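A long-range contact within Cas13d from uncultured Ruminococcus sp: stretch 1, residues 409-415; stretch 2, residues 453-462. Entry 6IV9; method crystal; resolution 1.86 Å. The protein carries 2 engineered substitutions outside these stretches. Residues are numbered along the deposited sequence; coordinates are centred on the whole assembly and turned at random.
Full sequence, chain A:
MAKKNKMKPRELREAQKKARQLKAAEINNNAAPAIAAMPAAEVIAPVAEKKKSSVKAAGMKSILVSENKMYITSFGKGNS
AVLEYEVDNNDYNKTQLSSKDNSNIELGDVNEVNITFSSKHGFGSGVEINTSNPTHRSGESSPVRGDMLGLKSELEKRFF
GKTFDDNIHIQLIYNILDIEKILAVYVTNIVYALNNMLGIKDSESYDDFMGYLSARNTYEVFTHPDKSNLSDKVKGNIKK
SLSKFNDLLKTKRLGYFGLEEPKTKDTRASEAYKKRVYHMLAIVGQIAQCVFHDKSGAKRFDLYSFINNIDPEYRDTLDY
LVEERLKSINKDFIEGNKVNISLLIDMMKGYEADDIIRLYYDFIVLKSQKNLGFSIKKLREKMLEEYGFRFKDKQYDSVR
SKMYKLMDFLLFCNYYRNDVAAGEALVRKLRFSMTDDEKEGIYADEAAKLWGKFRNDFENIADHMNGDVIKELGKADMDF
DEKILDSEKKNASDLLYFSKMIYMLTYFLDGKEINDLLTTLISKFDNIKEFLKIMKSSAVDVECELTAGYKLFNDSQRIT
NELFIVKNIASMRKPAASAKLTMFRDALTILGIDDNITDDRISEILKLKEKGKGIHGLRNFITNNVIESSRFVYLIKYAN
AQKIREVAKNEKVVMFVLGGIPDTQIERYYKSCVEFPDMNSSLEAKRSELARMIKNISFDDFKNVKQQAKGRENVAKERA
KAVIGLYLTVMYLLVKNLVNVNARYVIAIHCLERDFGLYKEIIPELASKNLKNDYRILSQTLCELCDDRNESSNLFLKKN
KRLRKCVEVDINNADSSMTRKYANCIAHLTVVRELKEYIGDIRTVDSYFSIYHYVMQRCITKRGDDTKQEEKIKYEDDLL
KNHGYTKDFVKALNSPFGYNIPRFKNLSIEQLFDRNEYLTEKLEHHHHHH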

ATOM      1  N   PHE A 409      10.403   0.521  23.906  1.00 29.84           N
ATOM      2  CA  PHE A 409       9.394   0.466  24.989  1.00 30.72           C
ATOM      3  C   PHE A 409       9.697   1.501  26.075  1.00 29.15           C
ATOM      4  O   PHE A 409       8.776   2.126  26.535  1.00 27.90           O
ATOM      5  CB  PHE A 409       9.300  -0.930  25.585  1.00 29.32           C
ATOM      6  CG  PHE A 409       8.190  -1.043  26.590  1.00 30.51           C
ATOM      7  CD1 PHE A 409       6.871  -1.107  26.187  1.00 29.98           C
ATOM      8  CD2 PHE A 409       8.460  -1.036  27.943  1.00 32.25           C
ATOM      9  CE1 PHE A 409       5.849  -1.211  27.111  1.00 32.31           C
ATOM     10  CE2 PHE A 409       7.437  -1.125  28.867  1.00 32.42           C
ATOM     11  CZ  PHE A 409       6.138  -1.215  28.448  1.00 32.10           C
ATOM     12  N   LEU A 410      10.957   1.648  26.458  1.00 30.00           N
ATOM     13  CA  LEU A 410      11.315   2.642  27.495  1.00 31.36           C
ATOM     14  C   LEU A 410      10.963   4.039  26.986  1.00 31.58           C
ATOM     15  O   LEU A 410      10.406   4.801  27.729  1.00 31.66           O
ATOM     16  CB  LEU A 410      12.818   2.564  27.730  1.00 32.62           C
ATOM     17  CG  LEU A 410      13.325   1.331  28.462  1.00 40.16           C
ATOM     18  CD1 LEU A 410      14.813   1.455  28.696  1.00 40.65           C
ATOM     19  CD2 LEU A 410      12.594   1.144  29.773  1.00 42.42           C
ATOM     20  N   LEU A 411      11.303   4.335  25.739  1.00 29.95           N
ATOM     21  CA  LEU A 411      10.990   5.662  25.152  1.00 33.04           C
ATOM     22  C   LEU A 411       9.474   5.850  25.079  1.00 26.92           C
ATOM     23  O   LEU A 411       9.009   6.919  25.362  1.00 29.07           O
ATOM     24  CB  LEU A 411      11.592   5.718  23.752  1.00 32.56           C
ATOM     25  CG  LEU A 411      13.111   5.616  23.687  1.00 37.47           C
ATOM     26  CD1 LEU A 411      13.595   5.902  22.287  1.00 33.58           C
ATOM     27  CD2 LEU A 411      13.747   6.566  24.677  1.00 37.71           C
ATOM     28  N   PHE A 412       8.756   4.809  24.693  1.00 27.62           N
ATOM     29  CA  PHE A 412       7.286   4.905  24.564  1.00 27.48           C
ATOM     30  C   PHE A 412       6.665   5.254  25.917  1.00 32.72           C
ATOM     31  O   PHE A 412       5.891   6.171  26.006  1.00 30.65           O
ATOM     32  CB  PHE A 412       6.757   3.541  24.134  1.00 27.24           C
ATOM     33  CG  PHE A 412       5.286   3.305  24.344  1.00 29.29           C
ATOM     34  CD1 PHE A 412       4.344   4.205  23.890  1.00 30.20           C
ATOM     35  CD2 PHE A 412       4.842   2.157  24.963  1.00 32.43           C
ATOM     36  CE1 PHE A 412       2.997   3.973  24.078  1.00 28.99           C
ATOM     37  CE2 PHE A 412       3.495   1.926  25.144  1.00 32.70           C
ATOM     38  CZ  PHE A 412       2.578   2.836  24.704  1.00 29.61           C
ATOM     39  N   CYS A 413       7.066   4.548  26.962  1.00 31.41           N
ATOM     40  CA  CYS A 413       6.526   4.796  28.320  1.00 33.79           C
ATOM     41  C   CYS A 413       6.886   6.210  28.785  1.00 31.38           C
ATOM     42  O   CYS A 413       6.085   6.850  29.419  1.00 35.39           O
ATOM     43  CB  CYS A 413       7.025   3.729  29.280  1.00 33.80           C
ATOM     44  SG  CYS A 413       6.251   2.126  28.977  0.95 35.38           S
ATOM     45  N   ASN A 414       8.058   6.676  28.409  1.00 32.83           N
ATOM     46  CA  ASN A 414       8.516   8.017  28.818  1.00 34.20           C
ATOM     47  C   ASN A 414       7.553   9.078  28.299  1.00 40.25           C
ATOM     48  O   ASN A 414       7.219   9.962  29.055  1.00 36.79           O
ATOM     49  CB  ASN A 414       9.869   8.317  28.198  1.00 33.44           C
ATOM     50  CG  ASN A 414      10.382   9.676  28.592  1.00 40.86           C
ATOM     51  OD1 ASN A 414      10.718   9.893  29.739  1.00 40.17           O
ATOM     52  ND2 ASN A 414      10.429  10.589  27.650  1.00 36.52           N
ATOM     53  N   TYR A 415       7.135   8.970  27.043  1.00 32.29           N
ATOM     54  CA  TYR A 415       6.254   9.997  26.444  1.00 31.97           C
ATOM     55  C   TYR A 415       4.765   9.707  26.633  1.00 34.01           C
ATOM     56  O   TYR A 415       3.982  10.627  26.546  1.00 35.62           O
ATOM     57  CB  TYR A 415       6.585  10.104  24.963  1.00 31.48           C
ATOM     58  CG  TYR A 415       7.925  10.717  24.683  1.00 29.71           C
ATOM     59  CD1 TYR A 415       8.142  12.057  24.903  1.00 33.52           C
ATOM     60  CD2 TYR A 415       8.964   9.963  24.191  1.00 29.48           C
ATOM     61  CE1 TYR A 415       9.361  12.638  24.637  1.00 30.08           C
ATOM     62  CE2 TYR A 415      10.188  10.527  23.911  1.00 32.44           C
ATOM     63  CZ  TYR A 415      10.384  11.869  24.141  1.00 30.20           C
ATOM     64  OH  TYR A 415      11.569  12.443  23.866  1.00 36.98           O
ATOM     65  N   LYS A 453      19.137  10.651  30.131  1.00 49.45           N
ATOM     66  CA  LYS A 453      18.109   9.947  30.925  1.00 45.40           C
ATOM     67  C   LYS A 453      18.177   8.415  30.834  1.00 45.71           C
ATOM     68  O   LYS A 453      17.965   7.780  31.854  1.00 45.22           O
ATOM     69  CB  LYS A 453      16.746  10.476  30.497  1.00 50.97           C
ATOM     70  CG  LYS A 453      15.565   9.931  31.261  1.00 56.78           C
ATOM     71  CD  LYS A 453      14.284  10.389  30.646  1.00 60.06           C
ATOM     72  CE  LYS A 453      13.463  11.299  31.515  1.00 61.16           C
ATOM     73  NZ  LYS A 453      12.632  12.185  30.677  1.00 67.76           N
ATOM     74  N   PHE A 454      18.415   7.849  29.652  1.00 39.50           N
ATOM     75  CA  PHE A 454      18.311   6.376  29.481  1.00 40.09           C
ATOM     76  C   PHE A 454      19.635   5.663  29.210  1.00 39.71           C
ATOM     77  O   PHE A 454      19.571   4.462  28.989  1.00 38.84           O
ATOM     78  CB  PHE A 454      17.344   6.055  28.344  1.00 36.54           C
ATOM     79  CG  PHE A 454      15.917   6.376  28.677  1.00 37.19           C
ATOM     80  CD1 PHE A 454      15.182   5.540  29.486  1.00 41.58           C
ATOM     81  CD2 PHE A 454      15.327   7.529  28.216  1.00 40.19           C
ATOM     82  CE1 PHE A 454      13.875   5.841  29.810  1.00 44.71           C
ATOM     83  CE2 PHE A 454      14.022   7.830  28.538  1.00 41.98           C
ATOM     84  CZ  PHE A 454      13.299   6.982  29.329  1.00 45.07           C
ATOM     85  N   ARG A 455      20.765   6.347  29.309  1.00 42.07           N
ATOM     86  CA  ARG A 455      22.044   5.696  28.952  1.00 44.24           C
ATOM     87  C   ARG A 455      22.244   4.444  29.804  1.00 40.08           C
ATOM     88  O   ARG A 455      22.528   3.419  29.235  1.00 40.14           O
ATOM     89  CB  ARG A 455      23.187   6.673  29.227  1.00 46.91           C
ATOM     90  CG  ARG A 455      24.559   6.033  29.370  1.00 57.53           C
ATOM     91  CD  ARG A 455      25.649   7.051  29.651  1.00 58.72           C
ATOM     92  NE  ARG A 455      26.754   6.962  28.710  1.00 76.34           N
ATOM     93  CZ  ARG A 455      27.288   7.984  28.033  1.00 80.95           C
ATOM     94  NH1 ARG A 455      27.021   9.234  28.370  1.00 80.88           N
ATOM     95  NH2 ARG A 455      28.097   7.753  27.019  1.00 64.54           N
ATOM     96  N   ASN A 456      22.055   4.539  31.113  1.00 42.44           N
ATOM     97  CA  ASN A 456      22.282   3.364  31.988  1.00 47.66           C
ATOM     98  C   ASN A 456      21.282   2.259  31.651  1.00 50.69           C
ATOM     99  O   ASN A 456      21.667   1.101  31.660  1.00 43.39           O
ATOM    100  CB  ASN A 456      22.277   3.748  33.464  1.00 53.21           C
ATOM    101  CG  ASN A 456      23.299   4.811  33.791  1.00 59.19           C
ATOM    102  OD1 ASN A 456      24.350   4.889  33.174  1.00 56.79           O
ATOM    103  ND2 ASN A 456      22.995   5.636  34.769  1.00 65.30           N
ATOM    104  N   ASP A 457      20.031   2.631  31.389  1.00 49.29           N
ATOM    105  CA  ASP A 457      18.988   1.637  31.036  1.00 47.75           C
ATOM    106  C   ASP A 457      19.375   0.938  29.729  1.00 38.08           C
ATOM    107  O   ASP A 457      19.224  -0.272  29.645  1.00 38.78           O
ATOM    108  CB  ASP A 457      17.624   2.311  30.910  1.00 48.52           C
ATOM    109  CG  ASP A 457      16.945   2.598  32.236  1.00 57.80           C
ATOM    110  OD1 ASP A 457      17.281   1.955  33.217  1.00 59.51           O
ATOM    111  OD2 ASP A 457      16.086   3.457  32.266  1.00 63.93           O
ATOM    112  N   PHE A 458      19.829   1.693  28.733  1.00 39.76           N
ATOM    113  CA  PHE A 458      20.208   1.068  27.444  1.00 38.21           C
ATOM    114  C   PHE A 458      21.396   0.126  27.636  1.00 43.65           C
ATOM    115  O   PHE A 458      21.415  -0.923  27.038  1.00 39.70           O
ATOM    116  CB  PHE A 458      20.472   2.112  26.363  1.00 43.42           C
ATOM    117  CG  PHE A 458      19.231   2.657  25.714  1.00 40.00           C
ATOM    118  CD1 PHE A 458      18.048   2.728  26.416  1.00 39.33           C
ATOM    119  CD2 PHE A 458      19.248   3.104  24.413  1.00 44.05           C
ATOM    120  CE1 PHE A 458      16.904   3.241  25.837  1.00 37.38           C
ATOM    121  CE2 PHE A 458      18.104   3.618  23.835  1.00 42.99           C
ATOM    122  CZ  PHE A 458      16.939   3.686  24.550  1.00 41.04           C
ATOM    123  N   GLU A 459      22.372   0.530  28.437  1.00 42.05           N
ATOM    124  CA  GLU A 459      23.547  -0.342  28.678  1.00 46.49           C
ATOM    125  C   GLU A 459      23.076  -1.621  29.368  1.00 39.14           C
ATOM    126  O   GLU A 459      23.556  -2.685  29.029  1.00 43.47           O
ATOM    127  CB  GLU A 459      24.593   0.398  29.506  1.00 49.20           C
ATOM    128  CG  GLU A 459      25.815   0.764  28.701  1.00 62.32           C
ATOM    129  CD  GLU A 459      26.361   2.161  28.907  1.00 75.38           C
ATOM    130  OE1 GLU A 459      26.267   2.676  30.034  1.00 75.75           O
ATOM    131  OE2 GLU A 459      26.897   2.721  27.935  1.00 83.43           O
ATOM    132  N   ASN A 460      22.141  -1.485  30.293  1.00 41.46           N
ATOM    133  CA  ASN A 460      21.606  -2.658  31.023  1.00 42.43           C
ATOM    134  C   ASN A 460      20.946  -3.611  30.027  1.00 46.68           C
ATOM    135  O   ASN A 460      21.169  -4.809  30.113  1.00 38.63           O
ATOM    136  CB  ASN A 460      20.575  -2.221  32.058  1.00 43.30           C
ATOM    137  CG  ASN A 460      20.163  -3.359  32.959  1.00 53.39           C
ATOM    138  OD1 ASN A 460      20.966  -4.222  33.263  1.00 53.94           O
ATOM    139  ND2 ASN A 460      18.915  -3.381  33.377  1.00 53.46           N
ATOM    140  N   ILE A 461      20.164  -3.070  29.098  1.00 39.66           N
ATOM    141  CA  ILE A 461      19.476  -3.935  28.109  1.00 36.75           C
ATOM    142  C   ILE A 461      20.528  -4.672  27.290  1.00 33.93           C
ATOM    143  O   ILE A 461      20.403  -5.860  27.149  1.00 39.00           O
ATOM    144  CB  ILE A 461      18.610  -3.083  27.169  1.00 36.26           C
ATOM    145  CG1 ILE A 461      17.327  -2.586  27.825  1.00 37.07           C
ATOM    146  CG2 ILE A 461      18.327  -3.849  25.895  1.00 38.94           C
ATOM    147  CD1 ILE A 461      16.671  -1.477  27.082  1.00 35.12           C
ATOM    148  N   ALA A 462      21.547  -3.960  26.823  1.00 36.14           N
ATOM    149  CA  ALA A 462      22.615  -4.540  25.976  1.00 41.71           C
ATOM    150  C   ALA A 462      23.337  -5.660  26.731  1.00 43.94           C
ATOM    151  O   ALA A 462      23.683  -6.637  26.110  1.00 47.48           O
ATOM    152  CB  ALA A 462      23.565  -3.469  25.535  1.00 45.12           C
TER

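Both stretches are helical throughout, and each belongs to a helix that begins earlier and continues later in the chain. Their N-to-C directions differ by 148°, so the helices run roughly antiparallel but clearly splayed, with a closest axial approach of 11.5 Å. That spacing leaves room for large side chains between the backbones: even the nearest CA atoms, those of Leu410 and Phe454, lie 8.2 Å apart. In stretch 1 the regular i to i+4 pattern includes the bond from Asn414 N to Leu410 O (3.1 Å); Tyr415 N bonds to Leu411 O at 3.2 Å and, weakly, to Phe412 O, also at 3.2 Å. Stretch 2 is kinked where the N atoms of Asn456 and Asp457 lack bonds to the preceding turn. Regular bonding follows, starting with Phe458 N to Phe454 O at 2.8 Å.

Leu410 is the centre of the contact. Its CA-to-CB bond points toward stretch 2, and its side chain (chi1 m, chi2 t) enters a hole formed by Phe454, Asp457, Phe458 and Ile461, positions that recur on one side of a helix at intervals of three and four residues. Leu410 CD1 reaches Asp457 CB at 3.7 Å, Ile461 CD1 at 3.8 Å and Phe458 CE1 at 4.0 Å, the last approach being at the edge of the Phe458 ring. Asp457 thus meets the leucine through its methylene carbon, while its carboxylate oxygens lie farther from that methyl. Nearer the backbone, Leu410 CB lies 4.0 Å from Phe454 CE1.

Phe454 reaches back across the gap, its ring touching three residues of stretch 1. Besides Leu410, it meets Leu411, whose CD2 is 4.0 Å from Phe454 CD2, and Asn414, whose CB lies 3.9 Å from Phe454 CZ at the ring edge, near its plane. Leu411 starts sideways along CA-to-CB, but the end of its side chain comes nearer to stretch 2; the same CD2 also approaches Phe458 CZ at 4.3 Å. Phe458 likewise starts sideways and brings its ring closer, so the two leucines and two phenylalanines form a continuous apolar patch.

The one hydrogen bond across the stretches runs from Lys453 NZ to Asn414 OD1 (3.1 Å). The exposed lysine extends its chain over the gap to a buried asparagine, adding a polar link beside the Phe454 ring. Altogether the contact buries 347 Å², summed over both sides, with Leu410 and Phe454 contributing the largest shares.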